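Long-range contact in protein yjcS (Bacillus subtilis, PDB 1Q8B), which is of unknown function but belongs to the antibiotic biosynthesis monooxygenase family of dimeric alpha-beta barrel proteins, consistent with a catalytic role: residues 27-39 with 51-65. Residues are numbered along the deposited sequence; the frame is centred on the assembly and turned at random.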
loop_
_atom_site.group_PDB
_atom_site.type_symbol
_atom_site.label_atom_id
_atom_site.label_comp_id
_atom_site.label_asym_id
_atom_site.label_seq_id
_atom_site.Cartn_x
_atom_site.Cartn_y
_atom_site.Cartn_z
ATOM N N ASP A 27 7.478 24.452 7.512
ATOM C CA ASP A 27 8.834 24.743 7.065
ATOM C C ASP A 27 9.337 23.636 6.140
ATOM O O ASP A 27 9.239 22.456 6.472
ATOM C CB ASP A 27 9.757 24.856 8.284
ATOM C CG ASP A 27 11.205 25.123 7.903
ATOM O OD1 ASP A 27 11.493 26.234 7.395
ATOM O OD2 ASP A 27 12.053 24.226 8.108
ATOM N N LEU A 28 9.885 24.021 4.988
ATOM C CA LEU A 28 10.395 23.058 4.014
ATOM C C LEU A 28 11.378 22.062 4.635
ATOM O O LEU A 28 11.409 20.891 4.249
ATOM C CB LEU A 28 11.065 23.797 2.850
ATOM C CG LEU A 28 11.638 22.967 1.691
ATOM C CD1 LEU A 28 10.536 22.145 1.019
ATOM C CD2 LEU A 28 12.292 23.900 0.680
ATOM N N ASN A 29 12.178 22.521 5.593
ATOM C CA ASN A 29 13.144 21.644 6.249
ATOM C C ASN A 29 12.407 20.611 7.080
ATOM O O ASN A 29 12.746 19.430 7.056
ATOM C CB ASN A 29 14.083 22.435 7.164
ATOM C CG ASN A 29 14.796 23.557 6.443
ATOM O OD1 ASN A 29 15.488 23.330 5.444
ATOM N ND2 ASN A 29 14.633 24.783 6.945
ATOM N N GLU A 30 11.405 21.062 7.829
ATOM C CA GLU A 30 10.622 20.159 8.658
ATOM C C GLU A 30 9.995 19.098 7.760
ATOM O O GLU A 30 10.033 17.900 8.064
ATOM C CB GLU A 30 9.513 20.919 9.387
ATOM C CG GLU A 30 9.990 21.947 10.406
ATOM C CD GLU A 30 8.834 22.581 11.182
ATOM O OE1 GLU A 30 9.095 23.495 11.997
ATOM O OE2 GLU A 30 7.665 22.168 10.983
ATOM N N ILE A 31 9.417 19.551 6.651
ATOM C CA ILE A 31 8.782 18.652 5.701
ATOM C C ILE A 31 9.781 17.646 5.144
ATOM O O ILE A 31 9.504 16.448 5.101
ATOM C CB ILE A 31 8.136 19.441 4.533
ATOM C CG1 ILE A 31 6.980 20.301 5.067
ATOM C CG2 ILE A 31 7.651 18.471 3.452
ATOM C CD1 ILE A 31 6.408 21.289 4.058
HETATM N N MSE A 32 10.952 18.122 4.734
HETATM C CA MSE A 32 11.956 17.223 4.185
HETATM C C MSE A 32 12.438 16.171 5.175
HETATM O O MSE A 32 12.807 15.074 4.770
HETATM C CB MSE A 32 13.144 18.010 3.630
HETATM C CG MSE A 32 12.871 18.633 2.271
HETATM SE SE MSE A 32 12.135 17.355 0.969
HETATM C CE MSE A 32 13.475 15.959 1.104
ATOM N N LYS A 33 12.439 16.492 6.467
ATOM C CA LYS A 33 12.866 15.516 7.468
ATOM C C LYS A 33 11.921 14.326 7.448
ATOM O O LYS A 33 12.344 13.182 7.607
ATOM C CB LYS A 33 12.886 16.134 8.867
ATOM C CG LYS A 33 14.112 16.985 9.136
ATOM C CD LYS A 33 14.112 17.524 10.559
ATOM C CE LYS A 33 15.424 18.235 10.876
ATOM N NZ LYS A 33 15.707 19.363 9.941
ATOM N N GLU A 34 10.635 14.603 7.249
ATOM C CA GLU A 34 9.631 13.549 7.189
ATOM C C GLU A 34 9.867 12.708 5.952
ATOM O O GLU A 34 9.719 11.485 5.983
ATOM C CB GLU A 34 8.220 14.144 7.157
ATOM C CG GLU A 34 7.711 14.521 8.525
ATOM C CD GLU A 34 7.755 13.343 9.489
ATOM O OE1 GLU A 34 6.980 12.380 9.296
ATOM O OE2 GLU A 34 8.576 13.376 10.432
ATOM N N PHE A 35 10.242 13.363 4.856
ATOM C CA PHE A 35 10.509 12.629 3.631
ATOM C C PHE A 35 11.806 11.826 3.727
ATOM O O PHE A 35 11.935 10.775 3.104
ATOM C CB PHE A 35 10.520 13.580 2.431
ATOM C CG PHE A 35 9.151 13.844 1.877
ATOM C CD1 PHE A 35 8.293 14.740 2.498
ATOM C CD2 PHE A 35 8.684 13.124 0.788
ATOM C CE1 PHE A 35 6.996 14.908 2.048
ATOM C CE2 PHE A 35 7.391 13.286 0.332
ATOM C CZ PHE A 35 6.545 14.177 0.963
ATOM N N LYS A 36 12.760 12.304 4.517
ATOM C CA LYS A 36 14.003 11.565 4.675
ATOM C C LYS A 36 13.756 10.320 5.514
ATOM O O LYS A 36 14.333 9.268 5.256
ATOM C CB LYS A 36 15.076 12.449 5.306
ATOM C CG LYS A 36 15.619 13.480 4.325
ATOM C CD LYS A 36 16.178 12.781 3.087
ATOM C CE LYS A 36 16.432 13.733 1.933
ATOM N NZ LYS A 36 16.916 12.963 0.748
ATOM N N LYS A 37 12.887 10.427 6.515
ATOM C CA LYS A 37 12.580 9.264 7.336
ATOM C C LYS A 37 11.844 8.257 6.462
ATOM O O LYS A 37 12.110 7.050 6.523
ATOM C CB LYS A 37 11.715 9.652 8.533
ATOM C CG LYS A 37 12.405 10.602 9.511
ATOM C CD LYS A 37 11.754 10.575 10.889
ATOM C CE LYS A 37 10.265 10.876 10.812
ATOM N NZ LYS A 37 9.583 10.689 12.131
ATOM N N LEU A 38 10.920 8.758 5.643
ATOM C CA LEU A 38 10.161 7.899 4.734
ATOM C C LEU A 38 11.117 7.223 3.761
ATOM O O LEU A 38 11.008 6.027 3.507
ATOM C CB LEU A 38 9.132 8.713 3.949
ATOM C CG LEU A 38 8.392 7.937 2.854
ATOM C CD1 LEU A 38 7.575 6.810 3.474
ATOM C CD2 LEU A 38 7.497 8.888 2.079
ATOM N N GLU A 39 12.056 8.002 3.223
ATOM C CA GLU A 39 13.037 7.482 2.283
ATOM C C GLU A 39 13.842 6.358 2.917
ATOM O O GLU A 39 14.099 5.327 2.292
ATOM C CB GLU A 39 13.987 8.596 1.820
ATOM C CG GLU A 39 15.223 8.067 1.102
ATOM C CD GLU A 39 15.988 9.132 0.332
ATOM O OE1 GLU A 39 17.108 8.832 -0.135
ATOM O OE2 GLU A 39 15.473 10.260 0.181
ATOM N N PHE A 51 14.676 4.657 -3.902
ATOM C CA PHE A 51 13.689 5.666 -3.560
ATOM C C PHE A 51 14.481 6.839 -3.011
ATOM O O PHE A 51 15.235 6.687 -2.050
ATOM C CB PHE A 51 12.720 5.168 -2.485
ATOM C CG PHE A 51 11.582 6.125 -2.198
ATOM C CD1 PHE A 51 10.350 5.977 -2.829
ATOM C CD2 PHE A 51 11.752 7.184 -1.304
ATOM C CE1 PHE A 51 9.298 6.867 -2.572
ATOM C CE2 PHE A 51 10.708 8.080 -1.042
ATOM C CZ PHE A 51 9.479 7.921 -1.675
ATOM N N HIS A 52 14.322 8.003 -3.625
ATOM C CA HIS A 52 15.040 9.186 -3.176
ATOM C C HIS A 52 14.155 10.411 -3.328
ATOM O O HIS A 52 13.503 10.596 -4.354
ATOM C CB HIS A 52 16.330 9.354 -3.992
ATOM C CG HIS A 52 17.213 10.470 -3.520
ATOM N ND1 HIS A 52 17.684 10.553 -2.228
ATOM C CD2 HIS A 52 17.723 11.541 -4.177
ATOM C CE1 HIS A 52 18.446 11.625 -2.108
ATOM N NE2 HIS A 52 18.486 12.242 -3.275
ATOM N N ALA A 53 14.128 11.239 -2.294
ATOM C CA ALA A 53 13.318 12.446 -2.301
ATOM C C ALA A 53 14.210 13.667 -2.085
ATOM O O ALA A 53 15.160 13.612 -1.303
ATOM C CB ALA A 53 12.263 12.370 -1.199
ATOM N N TYR A 54 13.913 14.760 -2.787
ATOM C CA TYR A 54 14.688 15.978 -2.628
ATOM C C TYR A 54 13.833 17.172 -3.032
ATOM O O TYR A 54 12.952 17.065 -3.886
ATOM C CB TYR A 54 15.985 15.905 -3.446
ATOM C CG TYR A 54 15.831 16.176 -4.916
ATOM C CD1 TYR A 54 15.823 17.482 -5.408
ATOM C CD2 TYR A 54 15.706 15.126 -5.821
ATOM C CE1 TYR A 54 15.697 17.740 -6.778
ATOM C CE2 TYR A 54 15.581 15.365 -7.181
ATOM C CZ TYR A 54 15.576 16.675 -7.658
ATOM O OH TYR A 54 15.442 16.904 -9.008
ATOM N N PRO A 55 14.083 18.335 -2.412
ATOM C CA PRO A 55 13.317 19.550 -2.708
ATOM C C PRO A 55 13.811 20.363 -3.891
ATOM O O PRO A 55 15.016 20.444 -4.139
ATOM C CB PRO A 55 13.436 20.339 -1.412
ATOM C CG PRO A 55 14.879 20.068 -1.026
ATOM C CD PRO A 55 15.048 18.570 -1.315
ATOM N N LEU A 56 12.873 20.953 -4.628
ATOM C CA LEU A 56 13.232 21.834 -5.736
ATOM C C LEU A 56 13.597 23.129 -4.998
ATOM O O LEU A 56 13.717 23.117 -3.775
ATOM C CB LEU A 56 12.034 22.081 -6.668
ATOM C CG LEU A 56 11.566 20.967 -7.614
ATOM C CD1 LEU A 56 12.709 20.538 -8.513
ATOM C CD2 LEU A 56 11.066 19.781 -6.814
ATOM N N GLU A 57 13.772 24.236 -5.714
ATOM C CA GLU A 57 14.110 25.495 -5.045
ATOM C C GLU A 57 12.995 25.841 -4.068
ATOM O O GLU A 57 11.815 25.611 -4.342
ATOM C CB GLU A 57 14.298 26.627 -6.060
ATOM C CG GLU A 57 15.531 26.452 -6.931
ATOM C CD GLU A 57 16.821 26.453 -6.125
ATOM O OE1 GLU A 57 17.873 26.058 -6.672
ATOM O OE2 GLU A 57 16.793 26.857 -4.944
ATOM N N PRO A 58 13.356 26.391 -2.905
ATOM C CA PRO A 58 12.389 26.764 -1.873
ATOM C C PRO A 58 11.139 27.470 -2.391
ATOM O O PRO A 58 10.022 27.101 -2.035
ATOM C CB PRO A 58 13.216 27.640 -0.941
ATOM C CG PRO A 58 14.562 26.987 -1.016
ATOM C CD PRO A 58 14.725 26.753 -2.498
ATOM N N SER A 59 11.323 28.478 -3.237
ATOM C CA SER A 59 10.192 29.229 -3.777
ATOM C C SER A 59 9.174 28.357 -4.510
ATOM O O SER A 59 7.996 28.705 -4.585
ATOM C CB SER A 59 10.688 30.323 -4.726
ATOM O OG SER A 59 11.392 29.767 -5.825
ATOM N N GLU A 60 9.626 27.227 -5.041
ATOM C CA GLU A 60 8.749 26.326 -5.781
ATOM C C GLU A 60 7.768 25.580 -4.899
ATOM O O GLU A 60 6.666 25.259 -5.335
ATOM C CB GLU A 60 9.573 25.297 -6.559
ATOM C CG GLU A 60 10.389 25.857 -7.704
ATOM C CD GLU A 60 9.524 26.481 -8.782
ATOM O OE1 GLU A 60 8.608 25.793 -9.294
ATOM O OE2 GLU A 60 9.765 27.664 -9.116
ATOM N N ARG A 61 8.170 25.299 -3.664
ATOM C CA ARG A 61 7.329 24.540 -2.741
ATOM C C ARG A 61 6.944 23.221 -3.422
ATOM O O ARG A 61 5.758 22.894 -3.569
ATOM C CB ARG A 61 6.074 25.340 -2.364
ATOM C CG ARG A 61 6.377 26.588 -1.546
ATOM C CD ARG A 61 6.949 26.238 -0.181
ATOM N NE ARG A 61 5.922 25.722 0.722
ATOM C CZ ARG A 61 6.135 25.400 1.994
ATOM N NH1 ARG A 61 7.346 25.541 2.524
ATOM N NH2 ARG A 61 5.139 24.936 2.736
ATOM N N LYS A 62 7.966 22.483 -3.855
ATOM C CA LYS A 62 7.774 21.199 -4.523
ATOM C C LYS A 62 8.855 20.220 -4.093
ATOM O O LYS A 62 9.943 20.626 -3.678
ATOM C CB LYS A 62 7.825 21.369 -6.043
ATOM C CG LYS A 62 6.631 22.096 -6.643
ATOM C CD LYS A 62 6.865 22.382 -8.115
ATOM C CE LYS A 62 5.602 22.896 -8.775
ATOM N NZ LYS A 62 4.992 23.973 -7.960
ATOM N N ILE A 63 8.541 18.931 -4.188
ATOM C CA ILE A 63 9.469 17.874 -3.819
ATOM C C ILE A 63 9.506 16.873 -4.960
ATOM O O ILE A 63 8.466 16.493 -5.492
ATOM C CB ILE A 63 9.020 17.162 -2.524
ATOM C CG1 ILE A 63 9.059 18.152 -1.355
ATOM C CG2 ILE A 63 9.920 15.964 -2.239
ATOM C CD1 ILE A 63 8.495 17.601 -0.069
HETATM N N MSE A 64 10.707 16.450 -5.336
HETATM C CA MSE A 64 10.860 15.501 -6.424
HETATM C C MSE A 64 11.152 14.092 -5.921
HETATM O O MSE A 64 11.889 13.920 -4.948
HETATM C CB MSE A 64 11.986 15.950 -7.344
HETATM C CG MSE A 64 12.067 15.163 -8.638
HETATM SE SE MSE A 64 10.734 15.641 -9.979
HETATM C CE MSE A 64 10.940 17.565 -9.933
ATOM N N LEU A 65 10.574 13.089 -6.587
ATOM C CA LEU A 65 10.793 11.693 -6.208
ATOM C C LEU A 65 11.346 10.864 -7.364
ATOM O O LEU A 65 10.823 10.896 -8.477
ATOM C CB LEU A 65 9.486 11.043 -5.721
ATOM C CG LEU A 65 8.698 11.641 -4.543
ATOM C CD1 LEU A 65 7.434 10.806 -4.320
ATOM C CD2 LEU A 65 9.553 11.661 -3.272
#
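Ile-63 lays its CD1 methyl over one face of the Phe-35 ring, 3.9 Å from its centroid and 19° off the normal, a CH-pi contact. The same methyl reaches Ile-31 CG2 at 3.7 Å and the selenium of selenomethionine Met-32, so Ile-31, Met-32 and, one turn on, Phe-35 converge on it. Bends at chi2 and chi3 fold the Met-32 chain so that SE and CE lie against Pro-55 CD of strand 51-55. Nearer the helix start, Leu-28 CD2 packs on Pro-58 CA at 3.8 Å, while Arg-61 NH2, near Ile-31 CD1, donates to the carbonyls of Ser-24 and Lys-26.

Farther along the helix, polar bonds join the packing of Phe-51 against Glu-39 and Leu-38. From the extended Glu-39 chain, OE1 takes an almost straight bond from His-52 ND1 (2.8 Å, 177°); OE1 lies in the imidazole plane, and ND1 meets it on the syn side, somewhat out of the carboxylate plane. OE2 is gripped from opposite faces of that plane by Ala-53 N at 3.0 Å and Lys-36 NZ at 3.1 Å, the latter a salt bridge. Lys-36 NZ also bonds Ala-53 O at 2.8 Å, so the helix holds both backbone polar atoms of Ala-53. A helix nearly antiparallel to edge strand 51-55 (170°) and packing on one face of a four-stranded antiparallel sheet is characteristic of the ferredoxin-like dimeric alpha-beta barrel fold.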